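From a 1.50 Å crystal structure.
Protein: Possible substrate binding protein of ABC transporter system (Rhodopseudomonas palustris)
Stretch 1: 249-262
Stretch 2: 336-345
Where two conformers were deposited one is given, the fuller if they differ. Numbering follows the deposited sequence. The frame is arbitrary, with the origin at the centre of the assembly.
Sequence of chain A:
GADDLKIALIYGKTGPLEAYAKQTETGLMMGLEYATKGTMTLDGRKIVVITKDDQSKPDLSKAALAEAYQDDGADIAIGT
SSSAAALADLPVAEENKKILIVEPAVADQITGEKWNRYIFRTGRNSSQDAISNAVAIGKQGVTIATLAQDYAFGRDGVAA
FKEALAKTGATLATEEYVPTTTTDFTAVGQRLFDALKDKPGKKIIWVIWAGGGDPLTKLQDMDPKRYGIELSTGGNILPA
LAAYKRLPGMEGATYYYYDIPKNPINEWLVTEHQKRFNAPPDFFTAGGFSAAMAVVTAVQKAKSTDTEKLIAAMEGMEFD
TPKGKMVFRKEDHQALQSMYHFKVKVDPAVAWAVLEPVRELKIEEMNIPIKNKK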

# COMPACT_ATOMS: atom_id res chain seq x y z
N GLY A 249 -21.37 7.29 0.47
CA GLY A 249 -21.01 8.21 1.53
C GLY A 249 -20.01 7.63 2.53
O GLY A 249 -19.57 8.34 3.42
N MSE A 250 -19.66 6.35 2.37
CA MSE A 250 -18.69 5.73 3.27
C MSE A 250 -17.38 6.48 3.19
O MSE A 250 -16.90 6.83 2.10
CB MSE A 250 -18.45 4.26 2.94
CG MSE A 250 -17.49 3.59 3.92
SE MSE A 250 -17.51 1.68 3.80
CE MSE A 250 -16.86 1.56 2.12
N GLU A 251 -16.75 6.68 4.35
CA GLU A 251 -15.44 7.27 4.38
C GLU A 251 -14.40 6.32 4.95
O GLU A 251 -14.69 5.43 5.73
CB GLU A 251 -15.43 8.54 5.21
CG GLU A 251 -16.37 9.61 4.66
CD GLU A 251 -16.32 10.96 5.36
OE1 GLU A 251 -15.40 11.23 6.19
OE2 GLU A 251 -17.24 11.76 5.05
N GLY A 252 -13.16 6.58 4.60
CA GLY A 252 -12.02 5.83 5.01
C GLY A 252 -10.78 6.47 4.45
O GLY A 252 -10.83 7.60 3.92
N ALA A 253 -9.68 5.71 4.49
CA ALA A 253 -8.46 6.15 3.82
C ALA A 253 -7.94 5.10 2.88
O ALA A 253 -8.14 3.91 3.08
CB ALA A 253 -7.38 6.49 4.86
N THR A 254 -7.27 5.58 1.83
CA THR A 254 -6.70 4.75 0.79
C THR A 254 -5.27 5.13 0.42
O THR A 254 -4.84 6.28 0.53
CB THR A 254 -7.61 4.75 -0.49
OG1 THR A 254 -7.22 3.64 -1.34
CG2 THR A 254 -7.58 6.10 -1.23
N TYR A 255 -4.55 4.13 -0.07
CA TYR A 255 -3.19 4.33 -0.59
C TYR A 255 -3.20 5.15 -1.89
O TYR A 255 -2.28 5.92 -2.15
CB TYR A 255 -2.59 2.92 -0.86
CG TYR A 255 -1.36 2.86 -1.76
CD1 TYR A 255 -0.10 3.29 -1.34
CD2 TYR A 255 -1.47 2.34 -3.01
CE1 TYR A 255 1.02 3.20 -2.18
CE2 TYR A 255 -0.38 2.31 -3.87
CZ TYR A 255 0.87 2.70 -3.44
OH TYR A 255 1.95 2.60 -4.29
N TYR A 256 -4.21 4.95 -2.71
CA TYR A 256 -4.28 5.55 -4.03
C TYR A 256 -5.68 5.44 -4.62
O TYR A 256 -6.40 4.49 -4.37
CB TYR A 256 -3.29 4.87 -4.99
CG TYR A 256 -3.16 5.51 -6.38
CD1 TYR A 256 -2.42 6.68 -6.59
CD2 TYR A 256 -3.75 4.91 -7.49
CE1 TYR A 256 -2.30 7.22 -7.87
CE2 TYR A 256 -3.63 5.43 -8.75
CZ TYR A 256 -2.92 6.62 -8.93
OH TYR A 256 -2.82 7.12 -10.21
N TYR A 257 -6.05 6.45 -5.41
CA TYR A 257 -7.20 6.39 -6.34
C TYR A 257 -6.79 7.34 -7.45
O TYR A 257 -6.37 8.45 -7.17
CB TYR A 257 -8.53 6.77 -5.68
CG TYR A 257 -9.69 6.72 -6.63
CD1 TYR A 257 -10.25 5.51 -6.98
CD2 TYR A 257 -10.19 7.87 -7.21
CE1 TYR A 257 -11.31 5.45 -7.88
CE2 TYR A 257 -11.24 7.84 -8.08
CZ TYR A 257 -11.79 6.63 -8.43
OH TYR A 257 -12.82 6.62 -9.35
N TYR A 258 -6.89 6.89 -8.70
CA TYR A 258 -6.30 7.63 -9.82
C TYR A 258 -6.67 9.10 -9.89
O TYR A 258 -5.85 9.93 -10.26
CB TYR A 258 -6.59 6.94 -11.16
CG TYR A 258 -8.05 6.85 -11.56
CD1 TYR A 258 -8.87 5.84 -11.07
CD2 TYR A 258 -8.60 7.76 -12.45
CE1 TYR A 258 -10.22 5.75 -11.45
CE2 TYR A 258 -9.94 7.68 -12.84
CZ TYR A 258 -10.75 6.67 -12.33
OH TYR A 258 -12.09 6.62 -12.71
N ASP A 259 -7.93 9.43 -9.57
CA ASP A 259 -8.41 10.79 -9.79
C ASP A 259 -8.16 11.69 -8.60
O ASP A 259 -8.48 12.87 -8.65
CB ASP A 259 -9.91 10.80 -10.14
CG ASP A 259 -10.36 12.07 -10.90
OD1 ASP A 259 -9.63 12.50 -11.81
OD2 ASP A 259 -11.46 12.60 -10.62
N ILE A 260 -7.55 11.17 -7.52
CA ILE A 260 -7.28 12.04 -6.37
C ILE A 260 -6.01 12.90 -6.46
O ILE A 260 -6.08 14.13 -6.33
CB ILE A 260 -7.36 11.29 -5.02
CG1 ILE A 260 -8.82 10.89 -4.72
CG2 ILE A 260 -6.84 12.13 -3.86
CD1 ILE A 260 -9.00 10.15 -3.40
N PRO A 261 -4.82 12.30 -6.69
CA PRO A 261 -3.63 13.15 -6.62
C PRO A 261 -3.54 14.07 -7.83
O PRO A 261 -3.72 13.63 -8.98
CB PRO A 261 -2.46 12.17 -6.64
CG PRO A 261 -3.11 10.81 -6.23
CD PRO A 261 -4.47 10.88 -6.83
N LYS A 262 -3.28 15.35 -7.54
CA LYS A 262 -3.15 16.39 -8.54
C LYS A 262 -1.72 16.90 -8.52
O LYS A 262 -1.29 17.71 -7.66
CB LYS A 262 -4.16 17.52 -8.27
CG LYS A 262 -5.60 17.09 -8.19
CD LYS A 262 -6.07 16.40 -9.42
CE LYS A 262 -7.49 15.91 -9.29
NZ LYS A 262 -7.92 15.09 -10.46
N LEU A 336 7.89 7.05 3.69
CA LEU A 336 6.78 7.84 4.19
C LEU A 336 6.12 8.50 2.98
O LEU A 336 6.77 8.85 2.01
CB LEU A 336 7.27 8.86 5.17
CG LEU A 336 7.99 8.25 6.39
CD1 LEU A 336 8.31 9.40 7.36
CD2 LEU A 336 7.18 7.11 7.06
N GLN A 337 4.80 8.64 3.04
CA GLN A 337 4.02 9.05 1.89
C GLN A 337 2.66 9.54 2.35
O GLN A 337 2.18 9.18 3.42
CB GLN A 337 3.89 7.88 0.91
CG GLN A 337 3.26 6.59 1.52
CD GLN A 337 3.42 5.41 0.62
OE1 GLN A 337 2.59 5.20 -0.27
NE2 GLN A 337 4.52 4.65 0.82
N SER A 338 2.06 10.38 1.52
CA SER A 338 0.68 10.78 1.74
C SER A 338 -0.23 9.60 1.68
O SER A 338 0.10 8.62 1.05
CB SER A 338 0.24 11.78 0.64
OG SER A 338 0.92 13.00 0.72
N MSE A 339 -1.39 9.74 2.30
CA MSE A 339 -2.50 8.80 2.14
C MSE A 339 -3.77 9.66 1.98
O MSE A 339 -3.74 10.86 2.24
CB MSE A 339 -2.59 7.87 3.36
CG MSE A 339 -1.27 7.08 3.63
SE MSE A 339 -0.88 5.66 2.43
CE MSE A 339 -2.22 4.48 3.11
N TYR A 340 -4.86 9.06 1.51
CA TYR A 340 -6.03 9.86 1.06
C TYR A 340 -7.30 9.50 1.81
O TYR A 340 -7.75 8.37 1.76
CB TYR A 340 -6.24 9.70 -0.45
CG TYR A 340 -4.96 10.02 -1.21
CD1 TYR A 340 -4.52 11.32 -1.32
CD2 TYR A 340 -4.19 8.99 -1.75
CE1 TYR A 340 -3.33 11.62 -1.98
CE2 TYR A 340 -3.00 9.28 -2.39
CZ TYR A 340 -2.57 10.57 -2.53
OH TYR A 340 -1.35 10.87 -3.16
N HIS A 341 -7.84 10.46 2.52
CA HIS A 341 -9.14 10.36 3.16
C HIS A 341 -10.16 10.61 2.06
O HIS A 341 -10.19 11.68 1.46
CB HIS A 341 -9.25 11.42 4.27
CG HIS A 341 -10.58 11.49 4.98
ND1 HIS A 341 -10.79 12.44 5.97
CD2 HIS A 341 -11.75 10.81 4.84
CE1 HIS A 341 -12.04 12.30 6.42
NE2 HIS A 341 -12.63 11.31 5.77
N PHE A 342 -11.02 9.61 1.83
CA PHE A 342 -12.01 9.61 0.71
C PHE A 342 -13.42 9.50 1.24
O PHE A 342 -13.64 9.15 2.41
CB PHE A 342 -11.76 8.45 -0.27
CG PHE A 342 -11.99 7.10 0.35
CD1 PHE A 342 -13.27 6.55 0.43
CD2 PHE A 342 -10.92 6.36 0.86
CE1 PHE A 342 -13.48 5.34 1.05
CE2 PHE A 342 -11.13 5.11 1.46
CZ PHE A 342 -12.42 4.60 1.55
N LYS A 343 -14.38 9.82 0.37
CA LYS A 343 -15.80 9.58 0.60
C LYS A 343 -16.35 8.90 -0.67
O LYS A 343 -16.09 9.38 -1.81
CB LYS A 343 -16.54 10.88 0.90
CG LYS A 343 -18.01 10.69 1.32
CD LYS A 343 -18.67 12.01 1.78
CE LYS A 343 -19.99 11.72 2.47
NZ LYS A 343 -19.82 11.03 3.80
N VAL A 344 -17.07 7.80 -0.50
CA VAL A 344 -17.61 7.09 -1.64
C VAL A 344 -18.74 7.88 -2.32
O VAL A 344 -19.71 8.32 -1.65
CB VAL A 344 -18.14 5.68 -1.23
CG1 VAL A 344 -18.97 5.03 -2.37
CG2 VAL A 344 -16.97 4.76 -0.82
N LYS A 345 -18.64 8.01 -3.65
CA LYS A 345 -19.71 8.50 -4.52
C LYS A 345 -20.11 7.35 -5.44
O LYS A 345 -19.25 6.67 -6.00
CB LYS A 345 -19.29 9.72 -5.33
CG LYS A 345 -20.35 10.17 -6.40

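How does the contact begin at Gly249? The strand of residues 251-254 runs antiparallel to strand 339-345, and the pairing already starts in the loop before it. Gly249 N donates to Val344 O at 2.9 Å, while Lys343 NZ reaches Gly249 O at 2.7 Å. The positive phi of Gly249, 85°, is one that glycine adopts readily. Val344 N donates to Met250 O at 2.8 Å. The CA-to-CB bond of Met250, a selenomethionine, points sideways, and Met250 CB packs 4.1 Å from Val344 CG2.

What does Glu251 add to the backbone ladder? Its side chain shares a face of the sheet with Ala253, His341 and Lys343, and its carboxylate binds two partners. OE1 of Glu251 accepts a hydrogen bond from His341 NE2 at 2.8 Å, and OE2 of Glu251 forms a salt bridge with Lys343 NZ at 3.0 Å. The long, largely extended lysine chain, with chi4 turned to p, thus brings one ammonium group to both this carboxylate and the carbonyl of Gly249.

Why does a glycine suit position 252? The Phe342 ring, with chi1 in p, folds over it: Gly252 CA lies 4.1 Å from the ring centroid, over the face. An ideal CB here would come only 3.0 Å from Phe342 CZ, so the ring occupies space that a side chain would crowd. The backbone pairing is uneven, with a hydrogen bond from Phe342 N to Gly252 O at 2.9 Å and a weak one from Gly252 N to Phe342 O at 3.4 Å. Ala253 and His341 form a non-hydrogen-bonded pair, with Ala253 CA 4.3 Å from His341 CA; Ala253 CA also lies 3.1 Å from Tyr340 O in a CA-H...O contact.

What closes the ladder and fills the space beyond it? Thr254 and Tyr340 exchange two backbone hydrogen bonds, Thr254 N to Tyr340 O at 2.8 Å and Tyr340 N to Thr254 O at 2.9 Å. The Thr254 methyl CG2 sits 3.9 Å from Tyr340 CB. Tyr255 points its CB away, yet its ring edge returns to Gln337, with CE1 of Tyr255 3.2 Å from OE1 of Gln337. After the type I turn from Tyr257 to Ile260, the chain comes back to the Tyr340 ring: Ile260 CG2 lies 3.5 Å from Tyr340 CD1, and Pro261 CG 3.7 Å from Tyr340 CZ. Tyr340 has the largest area covered by the other stretch, and the two stretches together bury 968 Å².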